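Local coordinates for trwC protein (Escherichia coli, PDB 1OMH) that probably nicks and transfers plasmid DNA at the origin of transfer during bacterial conjugation, this chain being its N-terminal, DNA-bound relaxase domain, at residues 88-92 and 93-97; 198-201 and 202-206. All coordinates share one frame; numbering follows the deposited sequence.

Interaction 1: residues 88-92 and 93-97. With nucleotides of chain A.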
loop_
_atom_site.group_PDB
_atom_site.type_symbol
_atom_site.label_atom_id
_atom_site.label_comp_id
_atom_site.label_asym_id
_atom_site.label_seq_id
_atom_site.Cartn_x
_atom_site.Cartn_y
_atom_site.Cartn_z
ATOM N N PHE B 88 1.480 0.634 1.119
ATOM C CA PHE B 88 2.582 0.942 2.025
ATOM C C PHE B 88 3.906 0.719 1.295
ATOM O O PHE B 88 4.181 -0.386 0.844
ATOM C CB PHE B 88 2.568 0.011 3.247
ATOM C CG PHE B 88 1.347 0.130 4.103
ATOM C CD1 PHE B 88 0.163 -0.516 3.752
ATOM C CD2 PHE B 88 1.383 0.882 5.272
ATOM C CE1 PHE B 88 -0.974 -0.414 4.561
ATOM C CE2 PHE B 88 0.250 0.990 6.086
ATOM C CZ PHE B 88 -0.926 0.341 5.729
ATOM N N SER B 89 4.733 1.754 1.212
ATOM C CA SER B 89 6.021 1.638 0.539
ATOM C C SER B 89 7.153 2.039 1.477
ATOM O O SER B 89 7.093 3.070 2.134
ATOM C CB SER B 89 6.038 2.529 -0.700
ATOM O OG SER B 89 4.979 2.163 -1.575
ATOM N N ALA B 90 8.183 1.211 1.532
ATOM C CA ALA B 90 9.331 1.474 2.383
ATOM C C ALA B 90 10.292 2.466 1.741
ATOM O O ALA B 90 10.261 2.682 0.523
ATOM C CB ALA B 90 10.058 0.174 2.667
ATOM N N PRO B 91 11.134 3.114 2.563
ATOM C CA PRO B 91 12.115 4.073 2.055
ATOM C C PRO B 91 12.998 3.269 1.098
ATOM O O PRO B 91 13.126 2.060 1.263
ATOM C CB PRO B 91 12.869 4.487 3.311
ATOM C CG PRO B 91 11.793 4.426 4.368
ATOM C CD PRO B 91 11.088 3.137 4.038
ATOM N N LYS B 92 13.597 3.921 0.110
ATOM C CA LYS B 92 14.427 3.211 -0.867
ATOM C C LYS B 92 15.598 2.451 -0.241
ATOM O O LYS B 92 15.863 1.313 -0.615
ATOM C CB LYS B 92 14.955 4.189 -1.931
ATOM C CG LYS B 92 15.753 3.520 -3.054
ATOM C CD LYS B 92 14.893 2.553 -3.880
ATOM C CE LYS B 92 13.749 3.284 -4.594
ATOM N NZ LYS B 92 12.995 2.390 -5.515
ATOM N N SER B 93 16.306 3.080 0.695
ATOM C CA SER B 93 17.439 2.416 1.348
ATOM C C SER B 93 16.998 1.111 1.991
ATOM O O SER B 93 17.741 0.127 2.001
ATOM C CB SER B 93 18.053 3.313 2.421
ATOM O OG SER B 93 17.129 3.564 3.464
ATOM N N VAL B 94 15.786 1.106 2.534
ATOM C CA VAL B 94 15.257 -0.083 3.176
ATOM C C VAL B 94 15.010 -1.166 2.129
ATOM O O VAL B 94 15.356 -2.334 2.344
ATOM C CB VAL B 94 13.962 0.253 3.954
ATOM C CG1 VAL B 94 13.339 -1.017 4.539
ATOM C CG2 VAL B 94 14.294 1.234 5.076
ATOM N N SER B 95 14.425 -0.788 0.993
ATOM C CA SER B 95 14.185 -1.763 -0.071
ATOM C C SER B 95 15.525 -2.334 -0.545
ATOM O O SER B 95 15.637 -3.534 -0.817
ATOM C CB SER B 95 13.454 -1.115 -1.259
ATOM O OG SER B 95 12.131 -0.724 -0.904
ATOM N N LEU B 96 16.540 -1.477 -0.633
ATOM C CA LEU B 96 17.869 -1.901 -1.082
ATOM C C LEU B 96 18.523 -2.910 -0.143
ATOM O O LEU B 96 19.058 -3.934 -0.579
ATOM C CB LEU B 96 18.789 -0.687 -1.224
ATOM C CG LEU B 96 18.890 0.024 -2.578
ATOM C CD1 LEU B 96 17.573 -0.018 -3.330
ATOM C CD2 LEU B 96 19.360 1.446 -2.343
ATOM N N GLN B 97 18.480 -2.614 1.150
ATOM C CA GLN B 97 19.079 -3.490 2.146
ATOM C C GLN B 97 18.367 -4.835 2.165
ATOM O O GLN B 97 18.996 -5.883 2.291
ATOM C CB GLN B 97 19.007 -2.848 3.539
ATOM C CG GLN B 97 19.893 -3.518 4.591
ATOM C CD GLN B 97 21.371 -3.250 4.362
ATOM O OE1 GLN B 97 21.764 -2.129 4.053
ATOM N NE2 GLN B 97 22.199 -4.278 4.531
ATOM P P DT A 23 12.465 9.871 -1.830
ATOM O OP1 DT A 23 13.475 9.264 -0.928
ATOM O OP2 DT A 23 12.801 11.100 -2.586
ATOM O "O5'" DT A 23 11.909 8.753 -2.833
ATOM C "C5'" DT A 23 12.796 7.966 -3.677
ATOM C "C4'" DT A 23 12.300 6.535 -3.746
ATOM O "O4'" DT A 23 12.054 6.105 -2.402
ATOM C "C3'" DT A 23 11.026 6.232 -4.558
ATOM O "O3'" DT A 23 11.458 5.205 -5.466
ATOM C "C2'" DT A 23 10.295 5.203 -3.711
ATOM C "C1'" DT A 23 10.925 5.277 -2.334
ATOM N N1 DT A 23 10.149 5.647 -1.136
ATOM C C2 DT A 23 8.987 4.974 -0.850
ATOM O O2 DT A 23 8.470 4.184 -1.619
ATOM N N3 DT A 23 8.455 5.259 0.384
ATOM C C4 DT A 23 8.949 6.149 1.323
ATOM O O4 DT A 23 8.383 6.267 2.407
ATOM C C5 DT A 23 10.135 6.874 0.918
ATOM C C7 DT A 23 10.737 7.883 1.845
ATOM C C6 DT A 23 10.654 6.602 -0.279
ATOM P P DC A 24 10.955 5.122 -6.991
ATOM O OP1 DC A 24 11.230 3.701 -7.330
ATOM O OP2 DC A 24 11.614 6.208 -7.763
ATOM O "O5'" DC A 24 9.381 5.380 -6.989
ATOM C "C5'" DC A 24 8.422 4.361 -6.662
ATOM C "C4'" DC A 24 7.045 4.982 -6.627
ATOM O "O4'" DC A 24 7.133 6.187 -5.840
ATOM C "C3'" DC A 24 6.504 5.403 -8.000
ATOM O "O3'" DC A 24 5.358 4.542 -8.180
ATOM C "C2'" DC A 24 5.768 6.702 -7.711
ATOM C "C1'" DC A 24 6.292 7.184 -6.378
ATOM N N1 DC A 24 6.948 8.495 -6.272
ATOM C C2 DC A 24 6.138 9.633 -6.278
ATOM O O2 DC A 24 4.929 9.495 -6.481
ATOM N N3 DC A 24 6.693 10.846 -6.059
ATOM C C4 DC A 24 8.007 10.946 -5.851
ATOM N N4 DC A 24 8.511 12.157 -5.606
ATOM C C5 DC A 24 8.865 9.807 -5.881
ATOM C C6 DC A 24 8.300 8.613 -6.104
HETATM O O HOH W 1 11.650 1.636 -1.623
#
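Ser93 follows Lys92 in the first turn of helix 92-99 and bonds through its hydroxyl to Asp220 OD1 and Leu221 N, while Val94 lies alongside Pro91, the N-cap residue: Val94 CG2 packs 3.9 Å from Pro91 CD. With CG1 anti to the backbone N (chi1 175°), the other branch reaches back to Ala90, and Val94 CG1 and Ala90 CB are 4.0 Å apart. Ser95 N binds Pro91 O at 3.1 Å, and Val94 N adds a weak bond to the same oxygen. Ser95 OG accepts from Leu160 N and donates to a water, which in turn donates to Ala90 O at 2.8 Å. At Leu96, Leu96 N meets Lys92 O at 2.9 Å, and Leu96 CD1 rests 3.8 Å from Lys92 CD. Bends at chi2 (64°) and chi3 (63°) fold the lysine chain over the sugar of DT23 of chain A, setting Lys92 NZ 2.9 Å from OP1 of DC24 of chain A; Gln159 OE1 and Pro158 O hold the same nitrogen. A methionine in place of Lys92 would probably leave that phosphate oxygen without its positive mate and Gln159 OE1 without this donor. Upstream, Ser89 O accepts a weak bond from N3 of DT23 of chain A. The strand-to-helix turn thus meets both base and backbone of the oriT strand, and the lysine charge probably helps offset that of the phosphate.

Interaction 2: residues 198-201 and 202-206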
loop_
_atom_site.group_PDB
_atom_site.type_symbol
_atom_site.label_atom_id
_atom_site.label_comp_id
_atom_site.label_asym_id
_atom_site.label_seq_id
_atom_site.Cartn_x
_atom_site.Cartn_y
_atom_site.Cartn_z
ATOM N N ALA B 198 6.763 4.791 11.984
ATOM C CA ALA B 198 7.219 4.550 13.353
ATOM C C ALA B 198 7.520 3.079 13.623
ATOM O O ALA B 198 8.592 2.746 14.125
ATOM C CB ALA B 198 6.170 5.052 14.355
ATOM N N GLU B 199 6.563 2.207 13.308
ATOM C CA GLU B 199 6.727 0.777 13.521
ATOM C C GLU B 199 7.903 0.221 12.731
ATOM O O GLU B 199 8.673 -0.598 13.245
ATOM C CB GLU B 199 5.456 0.027 13.120
ATOM C CG GLU B 199 4.236 0.359 13.963
ATOM C CD GLU B 199 4.334 -0.193 15.369
ATOM O OE1 GLU B 199 3.461 0.137 16.196
ATOM O OE2 GLU B 199 5.280 -0.963 15.646
ATOM N N LEU B 200 8.036 0.652 11.478
ATOM C CA LEU B 200 9.132 0.174 10.634
ATOM C C LEU B 200 10.478 0.561 11.250
ATOM O O LEU B 200 11.364 -0.278 11.416
ATOM C CB LEU B 200 9.034 0.771 9.224
ATOM C CG LEU B 200 10.184 0.387 8.287
ATOM C CD1 LEU B 200 10.214 -1.118 8.113
ATOM C CD2 LEU B 200 10.013 1.088 6.931
ATOM N N ALA B 201 10.610 1.839 11.587
ATOM C CA ALA B 201 11.829 2.356 12.188
ATOM C C ALA B 201 12.168 1.576 13.457
ATOM O O ALA B 201 13.325 1.221 13.688
ATOM C CB ALA B 201 11.666 3.834 12.503
ATOM N N HIS B 202 11.155 1.299 14.270
ATOM C CA HIS B 202 11.361 0.559 15.508
ATOM C C HIS B 202 11.893 -0.835 15.198
ATOM O O HIS B 202 12.854 -1.295 15.812
ATOM C CB HIS B 202 10.044 0.452 16.284
ATOM C CG HIS B 202 10.162 -0.302 17.572
ATOM N ND1 HIS B 202 10.949 0.130 18.620
ATOM C CD2 HIS B 202 9.595 -1.460 17.982
ATOM C CE1 HIS B 202 10.860 -0.729 19.618
ATOM N NE2 HIS B 202 10.044 -1.704 19.258
ATOM N N GLU B 203 11.262 -1.506 14.241
ATOM C CA GLU B 203 11.674 -2.848 13.851
ATOM C C GLU B 203 13.080 -2.866 13.264
ATOM O O GLU B 203 13.853 -3.797 13.512
ATOM C CB GLU B 203 10.692 -3.426 12.832
ATOM C CG GLU B 203 9.335 -3.754 13.405
ATOM C CD GLU B 203 9.422 -4.765 14.528
ATOM O OE1 GLU B 203 10.099 -5.799 14.346
ATOM O OE2 GLU B 203 8.810 -4.530 15.590
ATOM N N LEU B 204 13.402 -1.843 12.477
ATOM C CA LEU B 204 14.717 -1.738 11.851
ATOM C C LEU B 204 15.806 -1.500 12.886
ATOM O O LEU B 204 16.909 -2.039 12.781
ATOM C CB LEU B 204 14.728 -0.601 10.824
ATOM C CG LEU B 204 13.874 -0.861 9.582
ATOM C CD1 LEU B 204 13.860 0.367 8.692
ATOM C CD2 LEU B 204 14.437 -2.066 8.835
ATOM N N GLN B 205 15.499 -0.683 13.885
ATOM C CA GLN B 205 16.474 -0.410 14.925
ATOM C C GLN B 205 16.750 -1.666 15.739
ATOM O O GLN B 205 17.858 -1.856 16.224
ATOM C CB GLN B 205 15.986 0.735 15.807
ATOM C CG GLN B 205 16.205 2.068 15.130
ATOM C CD GLN B 205 15.563 3.219 15.855
ATOM O OE1 GLN B 205 15.898 4.380 15.609
ATOM N NE2 GLN B 205 14.623 2.913 16.743
ATOM N N LYS B 206 15.753 -2.537 15.860
ATOM C CA LYS B 206 15.932 -3.783 16.595
ATOM C C LYS B 206 16.918 -4.683 15.862
ATOM O O LYS B 206 17.504 -5.587 16.453
ATOM C CB LYS B 206 14.600 -4.523 16.747
ATOM C CG LYS B 206 13.958 -4.373 18.108
ATOM C CD LYS B 206 12.859 -5.407 18.329
ATOM C CE LYS B 206 11.659 -5.173 17.428
ATOM N NZ LYS B 206 10.533 -6.089 17.776
#
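Four successive i to i+4 backbone bonds tie 198-201 to 202-206 as regular alpha-helix, from His202 N to Ala198 O at 2.9 Å through Leu204 N to Leu200 O at 2.8 Å and on to Gln205 N with Ala201 O. Along the buried face Leu200 and Leu204 meet one turn apart. A chi1 of 177° carries Leu200 CG away from its own N and towards the next turn, where it lies 3.7 Å from Leu204 CD1; Leu200 CD1 is 4.0 Å from Leu204 CG. Next round the helix, Glu203 CG, set beside its own backbone N (chi1 -70°), comes 3.2 Å from Glu199 O, and a bend at chi2 then turns the carboxylate. Glu203 OE2 is gripped by Lys206 NZ at 3.2 Å, on the syn side and 27° out of the carboxylate plane, and by Arg116 NH1, while OE1 pairs with Arg112 NH1. Glu199 OE2 also reaches Arg116 NH1; it lies 5.0 Å from Glu203 OE2, a spacing of like charges that the shared guanidinium probably eases. On the exposed side Gln205 CG passes 3.3 Å from Ala201 O. Within the fold, Leu200, Leu204 and the two glutamates lean on helix 104-122, whose Ala113, Ile106 and Ala109 they touch; Phe219 of strand 219-221 is met by Leu200, Ala201 and Leu204, and Ala201 also touches Leu211 and Tyr213 of strand 211-213.

Overall arrangement
The two contacts meet directly: Pro91 CD packs on Leu200 CD2 and Val94 CG2 on Leu204 CD1, both at 3.7 Å. Interaction 1 is wholly buried once the DNA is counted, joining the end of a central-sheet strand to a short helix; much of its polar chemistry is directed to nucleotides and to strand 158-167, which carries His161 and His163, metal ligands in other structures of this protein but metal-free here. Interaction 2 stays within one helix that packs against that turn, and is only partly buried: leucines face inward, salt bridges tie its glutamates to helix 104-122, and His202 and Gln205 remain exposed. Both touch Ile106; on strand 219-221 interaction 1 makes hydrogen bonds and interaction 2 packs on Phe219.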